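Local structure of fructose 1-phosphate kinase (Staphylococcus aureus, 2JG5) at residues S10-F16 and A30-G36; S78-E82 and Q115-Q119; I230-N236 and V298-D304; V241-S247 and T279-E283. The protein probably transfers a phosphoryl group from ATP to fructose 1-phosphate, giving fructose 1,6-bisphosphate, as a member of the PfkB branch of the ribokinase-like sugar kinases. All coordinates share one frame. Residue numbers count along the deposited sequence, not the author numbering.

Contact 1 of 4, residues S10-F16 and A30-G36; sequences SIDYVIF and ATYKFAG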
loop_
_atom_site.group_PDB
_atom_site.type_symbol
_atom_site.label_atom_id
_atom_site.label_comp_id
_atom_site.label_asym_id
_atom_site.label_seq_id
_atom_site.Cartn_x
_atom_site.Cartn_y
_atom_site.Cartn_z
ATOM N N SER A 10 5.477 6.971 -7.551
ATOM C CA SER A 10 5.266 5.899 -6.601
ATOM C C SER A 10 4.984 6.374 -5.206
ATOM O O SER A 10 5.419 7.450 -4.794
ATOM C CB SER A 10 6.498 4.996 -6.558
ATOM O OG SER A 10 7.650 5.768 -6.309
ATOM N N ILE A 11 4.240 5.560 -4.475
ATOM C CA ILE A 11 4.368 5.581 -3.038
ATOM C C ILE A 11 5.540 4.656 -2.731
ATOM O O ILE A 11 5.596 3.501 -3.183
ATOM C CB ILE A 11 3.084 5.151 -2.307
ATOM C CG1 ILE A 11 1.926 6.042 -2.738
ATOM C CG2 ILE A 11 3.272 5.239 -0.774
ATOM C CD1 ILE A 11 0.584 5.625 -2.196
ATOM N N ASP A 12 6.505 5.193 -2.007
ATOM C CA ASP A 12 7.586 4.388 -1.505
ATOM C C ASP A 12 7.212 3.950 -0.089
ATOM O O ASP A 12 7.346 4.696 0.871
ATOM C CB ASP A 12 8.896 5.162 -1.580
ATOM C CG ASP A 12 9.247 5.572 -3.011
ATOM O OD1 ASP A 12 8.663 5.003 -3.956
ATOM O OD2 ASP A 12 10.114 6.454 -3.198
ATOM N N TYR A 13 6.696 2.731 0.001
ATOM C CA TYR A 13 6.304 2.143 1.269
ATOM C C TYR A 13 7.535 1.551 1.974
ATOM O O TYR A 13 7.991 0.449 1.659
ATOM C CB TYR A 13 5.206 1.104 1.025
ATOM C CG TYR A 13 4.589 0.502 2.265
ATOM C CD1 TYR A 13 4.580 1.194 3.480
ATOM C CD2 TYR A 13 3.990 -0.755 2.217
ATOM C CE1 TYR A 13 4.006 0.636 4.616
ATOM C CE2 TYR A 13 3.412 -1.327 3.353
ATOM C CZ TYR A 13 3.424 -0.625 4.547
ATOM O OH TYR A 13 2.844 -1.165 5.661
ATOM N N VAL A 14 8.074 2.315 2.919
ATOM C CA VAL A 14 9.277 1.918 3.630
ATOM C C VAL A 14 8.901 1.114 4.876
ATOM O O VAL A 14 8.116 1.573 5.701
ATOM C CB VAL A 14 10.162 3.130 3.992
ATOM C CG1 VAL A 14 11.374 2.680 4.778
ATOM C CG2 VAL A 14 10.606 3.871 2.731
ATOM N N ILE A 15 9.456 -0.092 4.983
ATOM C CA ILE A 15 9.117 -1.014 6.056
ATOM C C ILE A 15 10.374 -1.419 6.813
ATOM O O ILE A 15 11.312 -1.986 6.236
ATOM C CB ILE A 15 8.389 -2.283 5.531
ATOM C CG1 ILE A 15 7.172 -1.903 4.673
ATOM C CG2 ILE A 15 7.973 -3.176 6.699
ATOM C CD1 ILE A 15 6.563 -3.065 3.907
ATOM N N PHE A 16 10.397 -1.102 8.103
ATOM C CA PHE A 16 11.475 -1.532 8.957
ATOM C C PHE A 16 11.046 -2.819 9.608
ATOM O O PHE A 16 9.954 -2.895 10.190
ATOM C CB PHE A 16 11.798 -0.481 10.020
ATOM C CG PHE A 16 12.450 0.756 9.471
ATOM C CD1 PHE A 16 11.696 1.719 8.797
ATOM C CD2 PHE A 16 13.812 0.963 9.629
ATOM C CE1 PHE A 16 12.299 2.862 8.284
ATOM C CE2 PHE A 16 14.423 2.108 9.117
ATOM C CZ PHE A 16 13.663 3.061 8.447
ATOM N N ALA A 30 8.200 -0.850 12.254
ATOM C CA ALA A 30 7.694 0.471 11.839
ATOM C C ALA A 30 7.640 0.621 10.332
ATOM O O ALA A 30 8.405 -0.010 9.613
ATOM C CB ALA A 30 8.536 1.584 12.415
ATOM N N THR A 31 6.744 1.479 9.859
ATOM C CA THR A 31 6.673 1.799 8.440
ATOM C C THR A 31 6.499 3.289 8.216
ATOM O O THR A 31 6.085 4.015 9.094
ATOM C CB THR A 31 5.485 1.101 7.716
ATOM O OG1 THR A 31 4.253 1.700 8.127
ATOM C CG2 THR A 31 5.456 -0.404 7.961
ATOM N N TYR A 32 6.824 3.749 7.020
ATOM C CA TYR A 32 6.427 5.079 6.629
ATOM C C TYR A 32 6.341 5.135 5.120
ATOM O O TYR A 32 6.712 4.182 4.435
ATOM C CB TYR A 32 7.341 6.159 7.228
ATOM C CG TYR A 32 8.761 6.142 6.735
ATOM C CD1 TYR A 32 9.809 5.759 7.576
ATOM C CD2 TYR A 32 9.067 6.531 5.426
ATOM C CE1 TYR A 32 11.138 5.767 7.113
ATOM C CE2 TYR A 32 10.378 6.529 4.956
ATOM C CZ TYR A 32 11.408 6.145 5.796
ATOM O OH TYR A 32 12.701 6.152 5.308
ATOM N N LYS A 33 5.831 6.250 4.614
ATOM C CA LYS A 33 5.498 6.378 3.209
ATOM C C LYS A 33 5.923 7.728 2.716
ATOM O O LYS A 33 5.789 8.718 3.430
ATOM C CB LYS A 33 3.982 6.293 3.023
ATOM C CG LYS A 33 3.371 4.954 3.306
ATOM C CD LYS A 33 1.892 4.983 2.945
ATOM C CE LYS A 33 1.176 3.835 3.558
ATOM N NZ LYS A 33 1.119 4.002 5.036
ATOM N N PHE A 34 6.415 7.776 1.485
ATOM C CA PHE A 34 6.570 9.061 0.805
ATOM C C PHE A 34 6.284 9.012 -0.699
ATOM O O PHE A 34 6.159 7.943 -1.284
ATOM C CB PHE A 34 7.934 9.695 1.111
ATOM C CG PHE A 34 9.116 8.807 0.819
ATOM C CD1 PHE A 34 9.704 8.799 -0.449
ATOM C CD2 PHE A 34 9.682 8.028 1.827
ATOM C CE1 PHE A 34 10.831 8.003 -0.725
ATOM C CE2 PHE A 34 10.803 7.231 1.570
ATOM C CZ PHE A 34 11.381 7.210 0.284
ATOM N N ALA A 35 6.149 10.182 -1.311
ATOM C CA ALA A 35 5.983 10.271 -2.745
ATOM C C ALA A 35 7.344 10.087 -3.411
ATOM O O ALA A 35 8.244 10.913 -3.248
ATOM C CB ALA A 35 5.371 11.608 -3.119
ATOM N N GLY A 36 7.494 8.992 -4.149
ATOM C CA GLY A 36 8.713 8.739 -4.913
ATOM C C GLY A 36 8.539 8.841 -6.415
ATOM O O GLY A 36 7.428 8.966 -6.922
#

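Contact 2 of 4, residues S78-E82 and Q115-Q119; sequences SNFIE and QLLQQ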
loop_
_atom_site.group_PDB
_atom_site.type_symbol
_atom_site.label_atom_id
_atom_site.label_comp_id
_atom_site.label_asym_id
_atom_site.label_seq_id
_atom_site.Cartn_x
_atom_site.Cartn_y
_atom_site.Cartn_z
ATOM N N SER A 78 1.154 20.386 -8.493
ATOM C CA SER A 78 1.090 19.251 -9.393
ATOM C C SER A 78 -0.114 19.361 -10.324
ATOM O O SER A 78 -1.131 19.977 -9.999
ATOM C CB SER A 78 1.062 17.926 -8.620
ATOM O OG SER A 78 -0.195 17.707 -7.991
ATOM N N ASN A 79 0.014 18.764 -11.500
ATOM C CA ASN A 79 -1.058 18.798 -12.470
ATOM C C ASN A 79 -1.005 17.478 -13.210
ATOM O O ASN A 79 -0.833 17.426 -14.430
ATOM C CB ASN A 79 -0.903 20.013 -13.388
ATOM C CG ASN A 79 -2.205 20.426 -14.064
ATOM O OD1 ASN A 79 -3.281 19.892 -13.787
ATOM N ND2 ASN A 79 -2.103 21.391 -14.968
ATOM N N PHE A 80 -1.116 16.408 -12.417
ATOM C CA PHE A 80 -1.087 15.030 -12.891
ATOM C C PHE A 80 -2.295 14.679 -13.745
ATOM O O PHE A 80 -3.401 15.171 -13.509
ATOM C CB PHE A 80 -1.023 14.055 -11.707
ATOM C CG PHE A 80 0.304 14.032 -11.001
ATOM C CD1 PHE A 80 0.403 14.436 -9.674
ATOM C CD2 PHE A 80 1.449 13.589 -11.654
ATOM C CE1 PHE A 80 1.635 14.403 -9.002
ATOM C CE2 PHE A 80 2.683 13.559 -11.006
ATOM C CZ PHE A 80 2.778 13.965 -9.675
ATOM N N ILE A 81 -2.063 13.823 -14.735
ATOM C CA ILE A 81 -3.118 13.292 -15.584
ATOM C C ILE A 81 -3.735 12.106 -14.866
ATOM O O ILE A 81 -3.034 11.112 -14.580
ATOM C CB ILE A 81 -2.572 12.800 -16.963
ATOM C CG1 ILE A 81 -1.779 13.900 -17.684
ATOM C CG2 ILE A 81 -3.698 12.201 -17.819
ATOM C CD1 ILE A 81 -2.595 15.150 -18.060
ATOM N N GLU A 82 -5.037 12.204 -14.582
ATOM C CA GLU A 82 -5.763 11.129 -13.898
ATOM C C GLU A 82 -5.824 9.911 -14.803
ATOM O O GLU A 82 -6.344 9.975 -15.929
ATOM C CB GLU A 82 -7.177 11.576 -13.485
ATOM C CG GLU A 82 -7.920 10.609 -12.521
ATOM C CD GLU A 82 -9.422 10.861 -12.457
ATOM O OE1 GLU A 82 -9.882 11.501 -11.485
ATOM O OE2 GLU A 82 -10.153 10.431 -13.381
ATOM N N GLN A 115 -3.137 13.698 -23.272
ATOM C CA GLN A 115 -3.368 14.762 -22.285
ATOM C C GLN A 115 -2.070 15.361 -21.718
ATOM O O GLN A 115 -1.985 16.572 -21.518
ATOM C CB GLN A 115 -4.204 14.244 -21.114
ATOM C CG GLN A 115 -5.666 14.012 -21.394
ATOM C CD GLN A 115 -6.412 13.501 -20.172
ATOM O OE1 GLN A 115 -6.347 14.100 -19.090
ATOM N NE2 GLN A 115 -7.126 12.394 -20.334
ATOM N N LEU A 116 -1.080 14.506 -21.447
ATOM C CA LEU A 116 0.223 14.955 -20.955
ATOM C C LEU A 116 0.937 15.817 -21.982
ATOM O O LEU A 116 1.443 16.886 -21.646
ATOM C CB LEU A 116 1.118 13.768 -20.565
ATOM C CG LEU A 116 2.588 14.087 -20.271
ATOM C CD1 LEU A 116 2.687 15.103 -19.128
ATOM C CD2 LEU A 116 3.389 12.826 -19.941
ATOM N N LEU A 117 0.984 15.337 -23.221
ATOM C CA LEU A 117 1.540 16.090 -24.342
ATOM C C LEU A 117 0.849 17.437 -24.553
ATOM O O LEU A 117 1.497 18.411 -24.953
ATOM C CB LEU A 117 1.436 15.281 -25.634
ATOM C CG LEU A 117 2.159 13.943 -25.758
ATOM C CD1 LEU A 117 1.970 13.398 -27.176
ATOM C CD2 LEU A 117 3.652 14.071 -25.388
ATOM N N GLN A 118 -0.460 17.484 -24.309
ATOM C CA GLN A 118 -1.213 18.730 -24.456
ATOM C C GLN A 118 -0.730 19.768 -23.447
ATOM O O GLN A 118 -0.748 20.966 -23.737
ATOM C CB GLN A 118 -2.731 18.505 -24.331
ATOM C CG GLN A 118 -3.598 19.781 -24.472
ATOM C CD GLN A 118 -3.645 20.334 -25.892
ATOM O OE1 GLN A 118 -3.439 19.606 -26.861
ATOM N NE2 GLN A 118 -3.930 21.628 -26.018
ATOM N N GLN A 119 -0.288 19.302 -22.280
ATOM C CA GLN A 119 0.283 20.180 -21.264
ATOM C C GLN A 119 1.641 20.709 -21.686
ATOM O O GLN A 119 1.970 21.864 -21.416
ATOM C CB GLN A 119 0.422 19.457 -19.931
ATOM C CG GLN A 119 -0.890 19.107 -19.287
ATOM C CD GLN A 119 -0.701 18.444 -17.953
ATOM O OE1 GLN A 119 0.239 17.670 -17.760
ATOM N NE2 GLN A 119 -1.594 18.746 -17.011
HETATM O O HOH W 1 0.557 15.957 -15.956
#

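Contact 3 of 4, residues I230-N236 and V298-D304; sequences ISIKAVN and VTISVLD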
loop_
_atom_site.group_PDB
_atom_site.type_symbol
_atom_site.label_atom_id
_atom_site.label_comp_id
_atom_site.label_asym_id
_atom_site.label_seq_id
_atom_site.Cartn_x
_atom_site.Cartn_y
_atom_site.Cartn_z
ATOM N N ILE A 230 33.186 24.977 -23.100
ATOM C CA ILE A 230 33.909 24.685 -21.858
ATOM C C ILE A 230 33.601 23.278 -21.306
ATOM O O ILE A 230 32.550 22.715 -21.576
ATOM C CB ILE A 230 33.599 25.765 -20.769
ATOM C CG1 ILE A 230 34.700 25.820 -19.705
ATOM C CG2 ILE A 230 32.213 25.543 -20.145
ATOM C CD1 ILE A 230 34.611 27.009 -18.754
ATOM N N SER A 231 34.533 22.715 -20.544
ATOM C CA SER A 231 34.221 21.576 -19.685
ATOM C C SER A 231 34.675 21.838 -18.255
ATOM O O SER A 231 35.705 22.455 -18.032
ATOM C CB SER A 231 34.803 20.271 -20.230
ATOM O OG SER A 231 36.203 20.350 -20.340
ATOM N N ILE A 232 33.895 21.385 -17.285
ATOM C CA ILE A 232 34.176 21.691 -15.884
ATOM C C ILE A 232 34.274 20.417 -15.050
ATOM O O ILE A 232 33.519 19.448 -15.254
ATOM C CB ILE A 232 33.114 22.659 -15.276
ATOM C CG1 ILE A 232 33.052 23.961 -16.082
ATOM C CG2 ILE A 232 33.428 22.982 -13.794
ATOM C CD1 ILE A 232 31.676 24.556 -16.177
ATOM N N LYS A 233 35.220 20.418 -14.119
ATOM C CA LYS A 233 35.373 19.296 -13.204
ATOM C C LYS A 233 34.910 19.674 -11.810
ATOM O O LYS A 233 35.408 20.635 -11.212
ATOM C CB LYS A 233 36.816 18.785 -13.188
ATOM C CG LYS A 233 37.054 17.587 -12.272
ATOM C CD LYS A 233 36.285 16.351 -12.720
ATOM C CE LYS A 233 36.303 15.259 -11.668
ATOM N NZ LYS A 233 37.605 14.521 -11.633
ATOM N N ALA A 234 33.938 18.921 -11.307
ATOM C CA ALA A 234 33.515 19.040 -9.917
ATOM C C ALA A 234 34.064 17.863 -9.119
ATOM O O ALA A 234 34.051 16.713 -9.583
ATOM C CB ALA A 234 32.015 19.093 -9.818
ATOM N N VAL A 235 34.567 18.157 -7.928
ATOM C CA VAL A 235 35.062 17.127 -7.035
ATOM C C VAL A 235 34.377 17.312 -5.674
ATOM O O VAL A 235 34.515 18.356 -5.032
ATOM C CB VAL A 235 36.612 17.188 -6.920
ATOM C CG1 VAL A 235 37.092 16.543 -5.640
ATOM C CG2 VAL A 235 37.279 16.538 -8.137
ATOM N N ASN A 236 33.625 16.303 -5.246
ATOM C CA ASN A 236 32.909 16.389 -3.977
ATOM C C ASN A 236 33.720 15.853 -2.797
ATOM O O ASN A 236 34.615 15.020 -2.988
ATOM C CB ASN A 236 31.522 15.714 -4.069
ATOM C CG ASN A 236 31.569 14.307 -4.653
ATOM O OD1 ASN A 236 31.162 14.089 -5.791
ATOM N ND2 ASN A 236 32.042 13.347 -3.871
ATOM N N VAL A 298 32.843 21.592 -2.393
ATOM C CA VAL A 298 32.966 21.106 -3.759
ATOM C C VAL A 298 33.940 22.008 -4.504
ATOM O O VAL A 298 33.791 23.234 -4.519
ATOM C CB VAL A 298 31.581 21.035 -4.481
ATOM C CG1 VAL A 298 31.736 20.664 -5.955
ATOM C CG2 VAL A 298 30.667 20.043 -3.781
ATOM N N THR A 299 34.955 21.393 -5.094
ATOM C CA THR A 299 35.914 22.124 -5.913
ATOM C C THR A 299 35.463 22.164 -7.370
ATOM O O THR A 299 34.942 21.174 -7.903
ATOM C CB THR A 299 37.304 21.507 -5.805
ATOM O OG1 THR A 299 37.664 21.441 -4.421
ATOM C CG2 THR A 299 38.331 22.353 -6.544
ATOM N N ILE A 300 35.665 23.324 -7.992
ATOM C CA ILE A 300 35.311 23.561 -9.391
ATOM C C ILE A 300 36.571 23.914 -10.167
ATOM O O ILE A 300 37.343 24.782 -9.753
ATOM C CB ILE A 300 34.242 24.694 -9.512
ATOM C CG1 ILE A 300 32.864 24.210 -9.029
ATOM C CG2 ILE A 300 34.185 25.302 -10.928
ATOM C CD1 ILE A 300 32.345 22.923 -9.678
ATOM N N SER A 301 36.785 23.228 -11.283
ATOM C CA SER A 301 37.935 23.489 -12.133
ATOM C C SER A 301 37.537 23.427 -13.590
ATOM O O SER A 301 36.741 22.570 -13.985
ATOM C CB SER A 301 39.030 22.463 -11.863
ATOM O OG SER A 301 39.392 22.493 -10.498
ATOM N N VAL A 302 38.079 24.343 -14.384
ATOM C CA VAL A 302 37.912 24.284 -15.828
ATOM C C VAL A 302 38.868 23.208 -16.350
ATOM O O VAL A 302 40.062 23.220 -16.042
ATOM C CB VAL A 302 38.174 25.654 -16.514
ATOM C CG1 VAL A 302 38.050 25.543 -18.016
ATOM C CG2 VAL A 302 37.199 26.702 -16.012
ATOM N N LEU A 303 38.315 22.263 -17.108
ATOM C CA LEU A 303 39.099 21.220 -17.745
ATOM C C LEU A 303 39.656 21.725 -19.068
ATOM O O LEU A 303 40.857 21.623 -19.315
ATOM C CB LEU A 303 38.252 19.954 -17.953
ATOM C CG LEU A 303 38.089 19.068 -16.715
ATOM C CD1 LEU A 303 36.970 18.080 -16.892
ATOM C CD2 LEU A 303 39.385 18.354 -16.432
ATOM N N ASP A 304 38.778 22.267 -19.912
ATOM C CA ASP A 304 39.202 22.886 -21.164
ATOM C C ASP A 304 38.275 24.034 -21.554
ATOM O O ASP A 304 37.268 24.297 -20.879
ATOM C CB ASP A 304 39.369 21.848 -22.302
ATOM C CG ASP A 304 38.033 21.375 -22.916
ATOM O OD1 ASP A 304 36.944 21.759 -22.444
ATOM O OD2 ASP A 304 38.081 20.597 -23.899
#

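Contact 4 of 4, residues V241-S247 and T279-E283; sequences VVNTVGS and TAFDE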
loop_
_atom_site.group_PDB
_atom_site.type_symbol
_atom_site.label_atom_id
_atom_site.label_comp_id
_atom_site.label_asym_id
_atom_site.label_seq_id
_atom_site.Cartn_x
_atom_site.Cartn_y
_atom_site.Cartn_z
ATOM N N VAL A 241 29.023 7.188 2.298
ATOM C CA VAL A 241 27.809 7.070 1.505
ATOM C C VAL A 241 26.752 6.376 2.370
ATOM O O VAL A 241 26.950 5.240 2.814
ATOM C CB VAL A 241 28.088 6.249 0.223
ATOM C CG1 VAL A 241 26.800 5.651 -0.347
ATOM C CG2 VAL A 241 28.811 7.107 -0.815
ATOM N N VAL A 242 25.656 7.076 2.645
ATOM C CA VAL A 242 24.571 6.507 3.435
ATOM C C VAL A 242 23.540 5.876 2.506
ATOM O O VAL A 242 23.260 4.681 2.606
ATOM C CB VAL A 242 23.899 7.556 4.357
ATOM C CG1 VAL A 242 22.772 6.926 5.158
ATOM C CG2 VAL A 242 24.916 8.187 5.293
ATOM N N ASN A 243 22.997 6.684 1.594
ATOM C CA ASN A 243 21.954 6.252 0.672
ATOM C C ASN A 243 21.945 7.123 -0.576
ATOM O O ASN A 243 21.576 8.295 -0.516
ATOM C CB ASN A 243 20.591 6.313 1.367
ATOM C CG ASN A 243 19.539 5.518 0.649
ATOM O OD1 ASN A 243 19.401 5.594 -0.567
ATOM N ND2 ASN A 243 18.774 4.748 1.405
ATOM N N THR A 244 22.345 6.539 -1.703
ATOM C CA THR A 244 22.465 7.281 -2.961
ATOM C C THR A 244 21.167 7.348 -3.740
ATOM O O THR A 244 21.104 7.999 -4.786
ATOM C CB THR A 244 23.564 6.715 -3.893
ATOM O OG1 THR A 244 23.230 5.378 -4.277
ATOM C CG2 THR A 244 24.918 6.724 -3.212
ATOM N N VAL A 245 20.131 6.676 -3.247
ATOM C CA VAL A 245 18.820 6.796 -3.877
ATOM C C VAL A 245 18.422 8.276 -3.874
ATOM O O VAL A 245 18.438 8.931 -2.829
ATOM C CB VAL A 245 17.733 5.906 -3.205
ATOM C CG1 VAL A 245 16.365 6.128 -3.859
ATOM C CG2 VAL A 245 18.122 4.423 -3.266
ATOM N N GLY A 246 18.117 8.798 -5.060
ATOM C CA GLY A 246 17.747 10.200 -5.213
ATOM C C GLY A 246 18.863 11.186 -5.535
ATOM O O GLY A 246 18.580 12.350 -5.861
ATOM N N SER A 247 20.119 10.739 -5.457
ATOM C CA SER A 247 21.276 11.635 -5.655
ATOM C C SER A 247 21.440 12.123 -7.091
ATOM O O SER A 247 21.823 13.279 -7.325
ATOM C CB SER A 247 22.579 11.017 -5.130
ATOM O OG SER A 247 22.843 9.741 -5.689
ATOM N N THR A 279 22.586 14.393 -0.588
ATOM C CA THR A 279 21.602 13.302 -0.631
ATOM C C THR A 279 22.250 11.962 -0.320
ATOM O O THR A 279 21.790 11.240 0.573
ATOM C CB THR A 279 20.898 13.230 -2.016
ATOM O OG1 THR A 279 20.125 14.410 -2.204
ATOM C CG2 THR A 279 19.972 12.022 -2.111
ATOM N N ALA A 280 23.325 11.650 -1.047
ATOM C CA ALA A 280 24.118 10.433 -0.822
ATOM C C ALA A 280 24.495 10.230 0.648
ATOM O O ALA A 280 24.492 9.100 1.142
ATOM C CB ALA A 280 25.361 10.434 -1.703
ATOM N N PHE A 281 24.786 11.333 1.340
ATOM C CA PHE A 281 25.187 11.322 2.748
ATOM C C PHE A 281 24.000 11.373 3.718
ATOM O O PHE A 281 24.162 11.760 4.875
ATOM C CB PHE A 281 26.124 12.507 3.041
ATOM C CG PHE A 281 27.476 12.423 2.375
ATOM C CD1 PHE A 281 27.918 11.245 1.763
ATOM C CD2 PHE A 281 28.330 13.529 2.396
ATOM C CE1 PHE A 281 29.185 11.177 1.158
ATOM C CE2 PHE A 281 29.598 13.477 1.808
ATOM C CZ PHE A 281 30.027 12.299 1.180
ATOM N N ASP A 282 22.819 10.972 3.254
ATOM C CA ASP A 282 21.570 11.186 3.990
ATOM C C ASP A 282 20.629 9.985 3.862
ATOM O O ASP A 282 20.759 9.188 2.925
ATOM C CB ASP A 282 20.883 12.449 3.454
ATOM C CG ASP A 282 19.839 13.017 4.415
ATOM O OD1 ASP A 282 20.127 14.073 5.030
ATOM O OD2 ASP A 282 18.737 12.424 4.541
ATOM N N GLU A 283 19.684 9.867 4.800
ATOM C CA GLU A 283 18.647 8.825 4.747
ATOM C C GLU A 283 17.817 8.991 3.492
ATOM O O GLU A 283 17.612 8.038 2.732
ATOM C CB GLU A 283 17.683 8.898 5.941
ATOM C CG GLU A 283 18.246 9.396 7.269
ATOM C CD GLU A 283 17.174 9.468 8.355
ATOM O OE1 GLU A 283 16.068 8.911 8.157
ATOM O OE2 GLU A 283 17.436 10.078 9.414
HETATM O O HOH W 2 18.036 8.636 -0.429
#

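Contact 1 of 4, residues S10-F16 and A30-G36
Strands 10-16 and 30-36 form an antiparallel beta hairpin at one side of the mixed sheet that, in PfkB-family kinases, makes the lid beside the substrate site. Their axes approach to 4.5 Å at 147°, and Ser-10, Asp-12, Val-14 and Phe-16 form hydrogen-bonded pairs with Gly-36, Phe-34, Tyr-32 and Ala-30. Both N-H groups of each pair are used: Asp-12 N gives to Phe-34 O (2.9 Å), Val-14 N to Tyr-32 O (2.8 Å), Tyr-32 N to Val-14 O (2.9 Å); only Ala-30 N to Phe-16 O, at 3.4 Å, is weak. The intervening amides of strand 10-16 turn the other way, where Ile-11, Tyr-13 and Ile-15 bond to strand 88-94. Tyr-13 OH and Lys-33 NZ are satisfied by Ile-89 O and Asp-86 of the second subunit, placing this face at the subunit interface. On the other face two CH-pi contacts form: Asp-12 CB over the Phe-34 ring and Val-14 CB over the Tyr-32 ring, each 3.8 Å from its centroid. Gly-36 is required sterically, since a CB would clash with Asp-12 OD2; the other oxygen, Asp-12 OD1, accepts Ser-10 OG at 2.7 Å.

Contact 2 of 4, residues S78-E82 and Q115-Q119
The chain at 78-82 is extended except at Asn-79, whose phi/psi of -146°/58° breaks the strand locally before Ile-81 and Glu-82 resume it; 115-119 is regular helix, with phi/psi near -60°/-40°. The two backbones stay well apart: the closest CA pairs are Ile-81 with Leu-116 at 6.5 Å and Asn-79 with Gln-119 at 9.0 Å, so side chains must bridge the gap. Ile-81 does most of this, losing 97 Å² to the helix. Its CA-to-CB bond points toward 115-119, and its CD1 lies 3.8 Å from both Leu-116 N and Gln-119 CD. Here helix 110-120 packs on strand 77-82 of the central parallel sheet, the alpha/beta core of the ribokinase-like fold; Phe-80 points away from this helix and meets Ile-67 and Leu-71 of helix 61-73, so helices line both sheet faces. Phe-58 of the neighbouring strand touches Ile-81 and Leu-116 alike. One direct polar bond crosses the interface, from Gln-119 NE2 to Asn-79 O at 3.0 Å and 164°. Beside it, a water 2.5 Å from Asn-79 O and 2.5 Å from Gln-119 OE1 is placed to donate to either oxygen.

Contact 3 of 4, residues I230-N236 and V298-D304
Val-298 opens the second segment with CG1 4.2 Å from Ala-234 CB, and its carbonyl accepts Gln-270 NE2 of helix 265-280. Thr-299 then forms a two-bond pair with Val-235, Thr-299 N to Val-235 O at 3.1 Å and Val-235 N to Thr-299 O at 3.0 Å. Ile-300 turns to the other face, where its CD1 is 3.8 Å from Ala-234 CB and its CG2 3.8 Å from Ile-232 CG2. Ser-301 pairs with Lys-233; the bond from Lys-233 N to Ser-301 O is short and nearly straight (2.6 Å, 175°). In the antiparallel sheet ordered 214-217, 223-226, 230-235, 299-303, this C-terminal strand lies at the edge, its axis 4.4 Å from that of strand 230-235 at 146°. Val-302 CG1 meets Ile-230 CG1 at 3.8 Å. At Leu-303, psi of -52° departs from extended values, although Leu-303 N still reaches Ser-231 O at 2.8 Å. The chain turns a corner at Asp-304: its O accepts Ser-231 N at 3.2 Å, its OD1 accepts Ser-231 OG at 2.6 Å, and its carboxylate also forms a salt bridge with Arg-204.

Contact 4 of 4, residues V241-S247 and T279-E283
Asn-243, with chi1 of -163° (t), turns its carboxamide forward along its own loop: OD1 accepts Val-245 N at 3.0 Å, an Asx turn, while CB rests 3.3 Å from Asp-282 O. Val-242, also t, sets CB 3.7 Å from Asp-282 N. Thr-279, in the m rotamer, directs CG2 to the turn 244-247, 3.5 Å from Val-245 O and 3.6 Å from Ser-247 N; its OG1 is bonded to Ser-250. Ser-247, in p, folds OG onto Thr-244 O (2.6 Å), beside the bond from Ser-247 N to Thr-244 O, 3.0 Å, that closes the type II turn. Gly-246, at phi 92°, has no CB to jam against the preceding carbonyl. The backbones join where Ala-280 O accepts both Val-242 N (2.8 Å) and Asn-243 N (2.9 Å). The loop fastens the end of helix 265-280 to the start of helix 247-260, N-capped by Gly-246; this turn leads into the glycine-rich PfkB signature and, as in relatives, probably helps form the anion hole.

Overall arrangement
Contacts 1 and 3 are both antiparallel strand pairs, but in different sheets, about 36 Å apart between centres: contact 1 faces the second subunit, whereas no other protein chain of the assembly touches contact 3. Eight of 14 touching residues are buried in contact 1 and none exposed, against six of 14 in contact 3. Contact 2 instead joins a helix to the central parallel sheet through one isoleucine and a glutamine amide, burying two of five. Contact 4 relies on turns and a shared carbonyl; with three of 12 buried and five exposed it is the most open, although nearest the chain's centre. Helix 265-280 ends in contact 4 and also packs on strand 230-235 of contact 3.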